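Arginine--tRNA ligase (Campylobacter jejuni, PDB 3FNR) catalyses the ATP-dependent attachment of L-arginine to tRNA(Arg), giving arginyl-tRNA(Arg), AMP and diphosphate, as a monomeric class I aminoacyl-tRNA synthetase. Local coordinates at residues 83-86 against 87-90; 173-176 against 177-181; 256-260 against 261-265. The protein carries 1 engineered substitution. All coordinates share one frame; numbering follows the deposited sequence. Where two conformers were deposited one is given.

Contact 1. Residues 83-86 against 87-90; sequences IYLL and GLSI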
ATOM      1  N   ILE A  83       2.127 -21.233 -12.183  1.00 67.93           N
ATOM      2  CA  ILE A  83       2.392 -21.816 -10.864  1.00 65.69           C
ATOM      3  C   ILE A  83       3.024 -23.210 -10.900  1.00 70.04           C
ATOM      4  O   ILE A  83       3.256 -23.806  -9.842  1.00 70.04           O
ATOM      5  CB  ILE A  83       1.101 -21.894  -9.995  1.00 64.46           C
ATOM      6  CG1 ILE A  83       0.100 -22.895 -10.594  1.00 57.24           C
ATOM      7  CG2 ILE A  83       0.497 -20.494  -9.783  1.00 60.54           C
ATOM      8  CD1 ILE A  83      -1.088 -23.227  -9.696  1.00 60.51           C
ATOM      9  N   TYR A  84       3.291 -23.722 -12.105  1.00 69.58           N
ATOM     10  CA  TYR A  84       3.878 -25.057 -12.282  1.00 69.31           C
ATOM     11  C   TYR A  84       5.203 -25.199 -11.534  1.00 66.25           C
ATOM     12  O   TYR A  84       5.386 -26.161 -10.782  1.00 61.31           O
ATOM     13  CB  TYR A  84       4.059 -25.399 -13.771  1.00 74.41           C
ATOM     14  CG  TYR A  84       4.510 -26.828 -14.040  1.00 80.50           C
ATOM     15  CD1 TYR A  84       3.590 -27.883 -14.049  1.00 83.45           C
ATOM     16  CD2 TYR A  84       5.855 -27.124 -14.294  1.00 80.52           C
ATOM     17  CE1 TYR A  84       3.998 -29.199 -14.301  1.00 80.29           C
ATOM     18  CE2 TYR A  84       6.273 -28.434 -14.540  1.00 83.07           C
ATOM     19  CZ  TYR A  84       5.340 -29.466 -14.540  1.00 81.24           C
ATOM     20  OH  TYR A  84       5.751 -30.758 -14.787  1.00 83.00           O
ATOM     21  N   LEU A  85       6.095 -24.222 -11.726  1.00 60.98           N
ATOM     22  CA  LEU A  85       7.412 -24.199 -11.084  1.00 61.97           C
ATOM     23  C   LEU A  85       7.336 -24.249  -9.551  1.00 61.81           C
ATOM     24  O   LEU A  85       8.190 -24.860  -8.909  1.00 61.99           O
ATOM     25  CB  LEU A  85       8.214 -22.964 -11.528  1.00 61.55           C
ATOM     26  CG  LEU A  85       9.680 -23.117 -11.970  1.00 64.68           C
ATOM     27  CD1 LEU A  85      10.357 -21.760 -12.147  1.00 62.35           C
ATOM     28  CD2 LEU A  85      10.511 -24.000 -11.048  1.00 65.83           C
ATOM     29  N   LEU A  86       6.321 -23.610  -8.975  1.00 57.62           N
ATOM     30  CA  LEU A  86       6.087 -23.687  -7.533  1.00 56.82           C
ATOM     31  C   LEU A  86       5.759 -25.120  -7.085  1.00 57.50           C
ATOM     32  O   LEU A  86       6.259 -25.575  -6.060  1.00 56.92           O
ATOM     33  CB  LEU A  86       4.978 -22.719  -7.108  1.00 53.91           C
ATOM     34  CG  LEU A  86       4.619 -22.672  -5.624  1.00 53.18           C
ATOM     35  CD1 LEU A  86       5.703 -21.936  -4.833  1.00 51.81           C
ATOM     36  CD2 LEU A  86       3.251 -22.028  -5.432  1.00 55.74           C
ATOM     37  N   GLY A  87       4.927 -25.820  -7.857  1.00 59.43           N
ATOM     38  CA  GLY A  87       4.629 -27.233  -7.602  1.00 60.30           C
ATOM     39  C   GLY A  87       5.860 -28.105  -7.787  1.00 61.08           C
ATOM     40  O   GLY A  87       6.094 -29.038  -7.012  1.00 64.42           O
ATOM     41  N   LEU A  88       6.649 -27.780  -8.812  1.00 61.07           N
ATOM     42  CA  LEU A  88       7.903 -28.468  -9.109  1.00 60.75           C
ATOM     43  C   LEU A  88       8.913 -28.328  -7.977  1.00 60.24           C
ATOM     44  O   LEU A  88       9.519 -29.314  -7.556  1.00 64.22           O
ATOM     45  CB  LEU A  88       8.513 -27.927 -10.406  1.00 60.05           C
ATOM     46  CG  LEU A  88       9.796 -28.595 -10.913  1.00 63.52           C
ATOM     47  CD1 LEU A  88       9.519 -30.003 -11.432  1.00 66.91           C
ATOM     48  CD2 LEU A  88      10.449 -27.753 -11.992  1.00 63.53           C
ATOM     49  N   SER A  89       9.071 -27.099  -7.488  1.00 58.15           N
ATOM     50  CA  SER A  89      10.060 -26.764  -6.465  1.00 54.62           C
ATOM     51  C   SER A  89       9.789 -27.435  -5.124  1.00 50.49           C
ATOM     52  O   SER A  89      10.728 -27.853  -4.447  1.00 56.55           O
ATOM     53  CB  SER A  89      10.144 -25.247  -6.286  1.00 58.65           C
ATOM     54  OG  SER A  89      10.468 -24.613  -7.516  1.00 62.94           O
ATOM     55  N   ILE A  90       8.513 -27.532  -4.752  1.00 41.96           N
ATOM     56  CA  ILE A  90       8.090 -28.212  -3.515  1.00 52.43           C
ATOM     57  C   ILE A  90       8.380 -29.705  -3.571  1.00 52.95           C
ATOM     58  O   ILE A  90       8.889 -30.280  -2.600  1.00 57.97           O
ATOM     59  CB  ILE A  90       6.587 -27.991  -3.229  1.00 53.29           C
ATOM     60  CG1 ILE A  90       6.338 -26.528  -2.885  1.00 55.27           C
ATOM     61  CG2 ILE A  90       6.078 -28.875  -2.066  1.00 50.08           C
ATOM     62  CD1 ILE A  90       4.917 -26.140  -3.059  1.00 45.73           C
TER
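Leu85 meets two residues of the next helical turn through a single methyl, CD2, which touches the side chains of both Leu88 and Ser89. Toward Leu88 the contact is methyl to methyl, CD2 of Leu85 to CD2 of Leu88 at 3.9 Å, and the two branched chains slant across one another. The first torsion of Leu85 (chi1 -133°) is displaced from a staggered value; the bond to its CB points away from residues 87-90, but with this torsion the end of the chain comes back toward them. The same methyl also lies 3.6 Å from Ser89 OG. That hydroxyl turns back beside its own backbone N (chi1 -57°) and donates to Leu85 O at 2.7 Å. The carbonyl is therefore gripped twice by one residue: OG comes from above its plane, while Ser89 N, at 2.8 Å, reaches it from the opposite face. Serine suits a buried position here because its short hydroxyl can bond within the helix, and OG has a further hydrogen bond with Tyr110 N in the neighbouring loop. Leu86 and Ile90 pair more loosely one residue on, with Leu86 CG 4.3 Å from Ile90 CD1. Ile90 CD1 also folds back to within 3.3 Å of Leu86 O, the acceptor for Ile90 N. Ile90 also packs on Leu118 and Ala122 of helix 113-126 and on Ala143 of helix 136-157. Gly87 is buried and adds no side chain; its N bonds to Ile83 O. Serine bonding to the carbonyl four residues back, with aliphatic pairs spaced three and four apart, is usual along an alpha-helix; helix 80-98 packs here on helices 113-126 and 136-157 and on the loop of Tyr110, in the catalytic domain.

Contact 2. Residues 173-176 against 177-181; sequences DALN and ATLES
Thr178, the buried residue of the contact, brings both its hydroxyl and its backbone N to Ala174 O. OG1 stands beside the backbone N of its own residue (chi1 -61°), from where it donates to the carbonyl at 3.2 Å, tilted 29° from the carbonyl plane. The bond from Thr178 N to the same oxygen is weak, 3.4 Å long, and the hydroxyl supplements it. Threonine suits this closely packed side because its hydroxyl is turned back to the helix while the residue packs on Ile224, Val225 and Lys228 of helix 219-231. Next round the helix, Leu175 and Leu179 form an aliphatic pair, CG of Leu175 standing 4.3 Å from CD1 of Leu179; the two rest on Ile211 and Ile210 of strand 208-211. Leu179 CG also comes within 3.4 Å of Leu175 O, the carbonyl that receives Leu179 N in a nearly straight bond (N-H...O 168°). The pattern is that of an amphipathic helix at its N-terminal end: in helix 175-184 of the catalytic domain, the inward residues pack on strand 208-211 and helix 219-231. The other side is looser and polar. Asn176, deposited in two conformers, and Glu180 are both exposed; they are linked through the main chain, Glu180 N donating to Asn176 O at 2.9 Å, while Glu180 CB and CG each lie 3.5 Å from that oxygen. Near the start of the helix a water bridges Ala177 N and Asp173 O, standing in for the direct bond between them. It accepts from Ala177 N at 3.0 Å and donates to Asp173 O at a distance of 2.5 Å, which is short. Ala177, whose small methyl sits on this exposed flank, thus has its amide satisfied by solvent.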
ATOM      1  N   ASP A 173     -12.214 -17.818 -20.534  1.00 66.26           N
ATOM      2  CA  ASP A 173     -13.420 -17.709 -21.344  1.00 65.82           C
ATOM      3  C   ASP A 173     -13.636 -16.296 -21.895  1.00 61.21           C
ATOM      4  O   ASP A 173     -14.429 -16.111 -22.813  1.00 62.19           O
ATOM      5  CB  ASP A 173     -14.646 -18.125 -20.522  1.00 72.83           C
ATOM      6  CG  ASP A 173     -14.672 -19.621 -20.203  1.00 86.04           C
ATOM      7  OD1 ASP A 173     -14.207 -20.428 -21.043  1.00 92.13           O
ATOM      8  OD2 ASP A 173     -15.174 -19.991 -19.114  1.00 88.51           O
ATOM      9  N   ALA A 174     -12.931 -15.310 -21.342  1.00 52.87           N
ATOM     10  CA  ALA A 174     -13.161 -13.895 -21.662  1.00 48.14           C
ATOM     11  C   ALA A 174     -12.302 -13.355 -22.805  1.00 44.08           C
ATOM     12  O   ALA A 174     -12.449 -12.197 -23.212  1.00 47.41           O
ATOM     13  CB  ALA A 174     -12.980 -13.039 -20.408  1.00 47.16           C
ATOM     14  N   LEU A 175     -11.408 -14.192 -23.317  1.00 43.35           N
ATOM     15  CA  LEU A 175     -10.457 -13.782 -24.348  1.00 43.10           C
ATOM     16  C   LEU A 175     -11.132 -13.436 -25.678  1.00 45.58           C
ATOM     17  O   LEU A 175     -10.784 -12.436 -26.327  1.00 45.74           O
ATOM     18  CB  LEU A 175      -9.428 -14.890 -24.563  1.00 42.01           C
ATOM     19  CG  LEU A 175      -8.400 -14.716 -25.681  1.00 43.42           C
ATOM     20  CD1 LEU A 175      -7.544 -13.464 -25.487  1.00 42.50           C
ATOM     21  CD2 LEU A 175      -7.533 -15.951 -25.756  1.00 46.01           C
ATOM     22  N   ASN A 176     -12.091 -14.271 -26.064  1.00 40.98           N
ATOM     23  CA  ASN A 176     -12.778 -14.089 -27.331  0.50 44.46           C
ATOM     24  C   ASN A 176     -13.523 -12.758 -27.429  1.00 42.22           C
ATOM     25  O   ASN A 176     -13.424 -12.081 -28.458  1.00 45.61           O
ATOM     26  CB  ASN A 176     -13.674 -15.289 -27.658  0.50 45.37           C
ATOM     27  CG  ASN A 176     -12.884 -16.466 -28.214  0.50 49.10           C
ATOM     28  OD1 ASN A 176     -11.906 -16.917 -27.612  0.50 54.69           O
ATOM     29  ND2 ASN A 176     -13.296 -16.960 -29.374  0.50 49.30           N
ATOM     30  N   ALA A 177     -14.232 -12.385 -26.366  1.00 39.26           N
ATOM     31  CA  ALA A 177     -14.957 -11.113 -26.299  1.00 40.07           C
ATOM     32  C   ALA A 177     -14.020  -9.904 -26.421  1.00 38.85           C
ATOM     33  O   ALA A 177     -14.386  -8.887 -27.010  1.00 40.46           O
ATOM     34  CB  ALA A 177     -15.778 -11.040 -25.020  1.00 37.41           C
ATOM     35  N   THR A 178     -12.812 -10.037 -25.876  1.00 36.81           N
ATOM     36  CA  THR A 178     -11.766  -9.019 -25.993  1.00 35.47           C
ATOM     37  C   THR A 178     -11.299  -8.883 -27.445  1.00 38.16           C
ATOM     38  O   THR A 178     -11.240  -7.772 -27.979  1.00 41.36           O
ATOM     39  CB  THR A 178     -10.563  -9.336 -25.062  1.00 35.51           C
ATOM     40  OG1 THR A 178     -11.003  -9.342 -23.699  1.00 36.92           O
ATOM     41  CG2 THR A 178      -9.434  -8.315 -25.234  1.00 37.10           C
ATOM     42  N   LEU A 179     -10.985 -10.015 -28.077  1.00 36.40           N
ATOM     43  CA  LEU A 179     -10.594 -10.033 -29.482  1.00 40.04           C
ATOM     44  C   LEU A 179     -11.660  -9.375 -30.353  1.00 40.97           C
ATOM     45  O   LEU A 179     -11.359  -8.478 -31.146  1.00 33.27           O
ATOM     46  CB  LEU A 179     -10.307 -11.462 -29.948  1.00 42.20           C
ATOM     47  CG  LEU A 179      -9.118 -12.171 -29.283  1.00 43.10           C
ATOM     48  CD1 LEU A 179      -8.984 -13.592 -29.788  1.00 48.56           C
ATOM     49  CD2 LEU A 179      -7.823 -11.411 -29.491  1.00 41.54           C
ATOM     50  N   GLU A 180     -12.907  -9.785 -30.143  1.00 40.52           N
ATOM     51  CA  GLU A 180     -14.046  -9.229 -30.857  1.00 40.42           C
ATOM     52  C   GLU A 180     -14.175  -7.719 -30.703  1.00 42.40           C
ATOM     53  O   GLU A 180     -14.301  -7.006 -31.702  1.00 41.03           O
ATOM     54  CB  GLU A 180     -15.338  -9.949 -30.461  1.00 40.42           C
ATOM     55  CG  GLU A 180     -15.491 -11.288 -31.172  1.00 57.08           C
ATOM     56  CD  GLU A 180     -15.663 -11.115 -32.675  1.00 71.56           C
ATOM     57  OE1 GLU A 180     -14.650 -11.171 -33.411  1.00 76.36           O
ATOM     58  OE2 GLU A 180     -16.811 -10.889 -33.117  1.00 81.29           O
ATOM     59  N   SER A 181     -14.115  -7.242 -29.460  1.00 37.66           N
ATOM     60  CA  SER A 181     -14.239  -5.811 -29.170  1.00 38.99           C
ATOM     61  C   SER A 181     -13.095  -5.025 -29.801  1.00 39.75           C
ATOM     62  O   SER A 181     -13.314  -3.954 -30.366  1.00 46.70           O
ATOM     63  CB  SER A 181     -14.318  -5.562 -27.663  1.00 39.58           C
ATOM     64  OG  SER A 181     -14.402  -4.174 -27.367  1.00 45.77           O
TER
HETATM   65  O   HOH W   1     -15.308 -14.369 -24.392  1.00 47.32           O

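Contact 3. Residues 256-260 against 261-265; sequences AMEFL and GFDSN
Glu258 bends back from the last turn of helix 250-258 to hold Ser264. The bond to its CB points away from residues 261-265, but the chain bends at chi2 (-69°) and its end comes back, so that CG is the first atom to make contact, 4.0 Å from Ser264 CB. CD then passes 3.5 Å from Phe262 O. At the tip, OE1 takes two bonds from one residue: Ser264 OG, at 2.7 Å, uses the anti lone pair, whereas Ser264 N, at 3.0 Å, arrives from above the carboxylate plane. OE2 lies 3.4 Å from Phe262 O, which is no hydrogen bond since both are acceptors. The helix itself ends in a Schellman motif, with Phe262 N bonded to Met257 O and Gly261 N to Glu258 O. Gly261 is the C-prime residue; at its positive phi (91°) a side chain would collide with Leu260 O, so glycine fits. Phe262 closes the apolar side: Leu260 CB lies 3.7 Å from its CD1, Leu260 O sits over one ring face, and Met257 SD makes an oblique Met-aromatic contact, 5.2 Å from the ring centroid. Asp263 OD1 forms an Asx turn with Asn265 N and stands 4.1 Å from Glu258 OE1. Ser264's two donors probably favour ionised Glu258 and partly offset Asp263's nearby charge; their bonds join the helix end to the chain entering strand 267-279.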
ATOM      1  N   ALA A 256      -4.513  -0.177 -26.015  1.00 40.68           N
ATOM      2  CA  ALA A 256      -5.473  -1.270 -25.899  1.00 40.39           C
ATOM      3  C   ALA A 256      -6.822  -0.778 -25.404  1.00 41.63           C
ATOM      4  O   ALA A 256      -7.858  -1.164 -25.944  1.00 44.69           O
ATOM      5  CB  ALA A 256      -4.935  -2.333 -24.970  1.00 43.32           C
ATOM      6  N   MET A 257      -6.806   0.089 -24.390  1.00 42.06           N
ATOM      7  CA  MET A 257      -8.037   0.645 -23.829  1.00 38.90           C
ATOM      8  C   MET A 257      -8.774   1.542 -24.825  1.00 39.68           C
ATOM      9  O   MET A 257     -10.006   1.545 -24.865  1.00 36.63           O
ATOM     10  CB  MET A 257      -7.777   1.375 -22.494  1.00 34.64           C
ATOM     11  CG  MET A 257      -7.211   0.491 -21.353  1.00 36.04           C
ATOM     12  SD  MET A 257      -8.182  -0.979 -20.947  1.00 32.80           S
ATOM     13  CE  MET A 257      -7.232  -2.232 -21.811  1.00 34.15           C
ATOM     14  N   GLU A 258      -8.024   2.278 -25.642  1.00 42.22           N
ATOM     15  CA  GLU A 258      -8.630   3.096 -26.694  1.00 46.13           C
ATOM     16  C   GLU A 258      -9.300   2.207 -27.738  1.00 42.60           C
ATOM     17  O   GLU A 258     -10.382   2.525 -28.233  1.00 38.56           O
ATOM     18  CB  GLU A 258      -7.592   4.008 -27.360  1.00 46.87           C
ATOM     19  CG  GLU A 258      -7.068   5.153 -26.476  1.00 58.39           C
ATOM     20  CD  GLU A 258      -8.104   6.238 -26.177  1.00 65.14           C
ATOM     21  OE1 GLU A 258      -7.941   6.947 -25.159  1.00 69.69           O
ATOM     22  OE2 GLU A 258      -9.076   6.396 -26.951  1.00 69.65           O
ATOM     23  N   PHE A 259      -8.664   1.075 -28.036  1.00 42.92           N
ATOM     24  CA  PHE A 259      -9.197   0.092 -28.982  1.00 41.57           C
ATOM     25  C   PHE A 259     -10.305  -0.784 -28.370  1.00 43.99           C
ATOM     26  O   PHE A 259     -10.730  -1.762 -28.980  1.00 48.31           O
ATOM     27  CB  PHE A 259      -8.077  -0.811 -29.500  1.00 38.16           C
ATOM     28  CG  PHE A 259      -7.290  -0.236 -30.658  1.00 38.16           C
ATOM     29  CD1 PHE A 259      -7.930   0.357 -31.747  1.00 35.43           C
ATOM     30  CD2 PHE A 259      -5.907  -0.343 -30.676  1.00 36.71           C
ATOM     31  CE1 PHE A 259      -7.197   0.860 -32.815  1.00 44.38           C
ATOM     32  CE2 PHE A 259      -5.165   0.156 -31.729  1.00 38.97           C
ATOM     33  CZ  PHE A 259      -5.810   0.760 -32.809  1.00 41.90           C
ATOM     34  N   LEU A 260     -10.751  -0.449 -27.162  1.00 41.92           N
ATOM     35  CA  LEU A 260     -11.878  -1.138 -26.537  1.00 41.19           C
ATOM     36  C   LEU A 260     -13.012  -0.151 -26.277  1.00 44.03           C
ATOM     37  O   LEU A 260     -14.023  -0.487 -25.646  1.00 47.62           O
ATOM     38  CB  LEU A 260     -11.449  -1.837 -25.243  1.00 37.95           C
ATOM     39  CG  LEU A 260     -10.569  -3.092 -25.347  1.00 39.11           C
ATOM     40  CD1 LEU A 260      -9.973  -3.453 -24.004  1.00 38.49           C
ATOM     41  CD2 LEU A 260     -11.354  -4.276 -25.878  1.00 34.63           C
ATOM     42  N   GLY A 261     -12.839   1.070 -26.777  1.00 45.57           N
ATOM     43  CA  GLY A 261     -13.873   2.093 -26.679  1.00 44.38           C
ATOM     44  C   GLY A 261     -13.734   2.949 -25.439  1.00 46.31           C
ATOM     45  O   GLY A 261     -14.539   3.856 -25.218  1.00 46.77           O
ATOM     46  N   PHE A 262     -12.709   2.666 -24.633  1.00 44.32           N
ATOM     47  CA  PHE A 262     -12.480   3.409 -23.395  1.00 45.87           C
ATOM     48  C   PHE A 262     -11.657   4.672 -23.631  1.00 44.04           C
ATOM     49  O   PHE A 262     -10.846   4.738 -24.557  1.00 44.13           O
ATOM     50  CB  PHE A 262     -11.778   2.546 -22.338  1.00 41.67           C
ATOM     51  CG  PHE A 262     -12.514   1.280 -21.979  1.00 41.72           C
ATOM     52  CD1 PHE A 262     -11.898   0.042 -22.138  1.00 35.43           C
ATOM     53  CD2 PHE A 262     -13.809   1.323 -21.471  1.00 30.88           C
ATOM     54  CE1 PHE A 262     -12.565  -1.136 -21.807  1.00 35.70           C
ATOM     55  CE2 PHE A 262     -14.486   0.148 -21.147  1.00 41.17           C
ATOM     56  CZ  PHE A 262     -13.858  -1.083 -21.319  1.00 36.41           C
ATOM     57  N   ASP A 263     -11.882   5.666 -22.776  1.00 42.06           N
ATOM     58  CA  ASP A 263     -11.027   6.835 -22.691  1.00 41.57           C
ATOM     59  C   ASP A 263      -9.870   6.431 -21.783  1.00 42.13           C
ATOM     60  O   ASP A 263     -10.064   6.168 -20.591  1.00 44.06           O
ATOM     61  CB  ASP A 263     -11.825   8.017 -22.120  1.00 45.69           C
ATOM     62  CG  ASP A 263     -11.009   9.304 -22.001  1.00 56.15           C
ATOM     63  OD1 ASP A 263      -9.845   9.369 -22.462  1.00 58.40           O
ATOM     64  OD2 ASP A 263     -11.560  10.277 -21.440  1.00 65.21           O
ATOM     65  N   SER A 264      -8.668   6.377 -22.350  1.00 38.39           N
ATOM     66  CA  SER A 264      -7.493   5.919 -21.617  1.00 40.36           C
ATOM     67  C   SER A 264      -7.023   6.886 -20.514  1.00 44.06           C
ATOM     68  O   SER A 264      -6.213   6.509 -19.666  1.00 44.08           O
ATOM     69  CB  SER A 264      -6.353   5.599 -22.580  1.00 40.88           C
ATOM     70  OG  SER A 264      -6.015   6.740 -23.338  1.00 45.08           O
ATOM     71  N   ASN A 265      -7.544   8.112 -20.515  1.00 40.47           N
ATOM     72  CA  ASN A 265      -7.331   9.031 -19.396  1.00 45.74           C
ATOM     73  C   ASN A 265      -8.022   8.588 -18.101  1.00 43.11           C
ATOM     74  O   ASN A 265      -7.719   9.108 -17.033  1.00 50.46           O
ATOM     75  CB  ASN A 265      -7.773  10.452 -19.753  1.00 51.15           C
ATOM     76  CG  ASN A 265      -6.796  11.157 -20.679  1.00 62.85           C
ATOM     77  OD1 ASN A 265      -5.626  10.776 -20.793  1.00 66.83           O
ATOM     78  ND2 ASN A 265      -7.274  12.202 -21.345  1.00 74.37           N
TER
HETATM   79  O   HOH W   2     -11.740   4.935 -27.246  1.00 50.81           O

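In the fold
All three contacts are local and belong to the catalytic domain, but they differ in burial. Contact 1 is the most buried, within helix 80-98; contact 2 lies at the surface, and contact 3 is intermediate. Contacts 2 and 3 are neighbours, their centres about 15 Å apart, and touch where Ser181 OG meets Leu260 CD2 at 3.4 Å; both also pack on helix 219-231. Contact 1 is separate, about 30 and 36 Å from them between centres. Chemistry follows place: mid-helix, contact 1 combines aliphatic pairs with a serine hydroxyl bonded to the main chain; the helix start in contact 2 recruits water; the helix end in contact 3 uses glycine and a carboxylate.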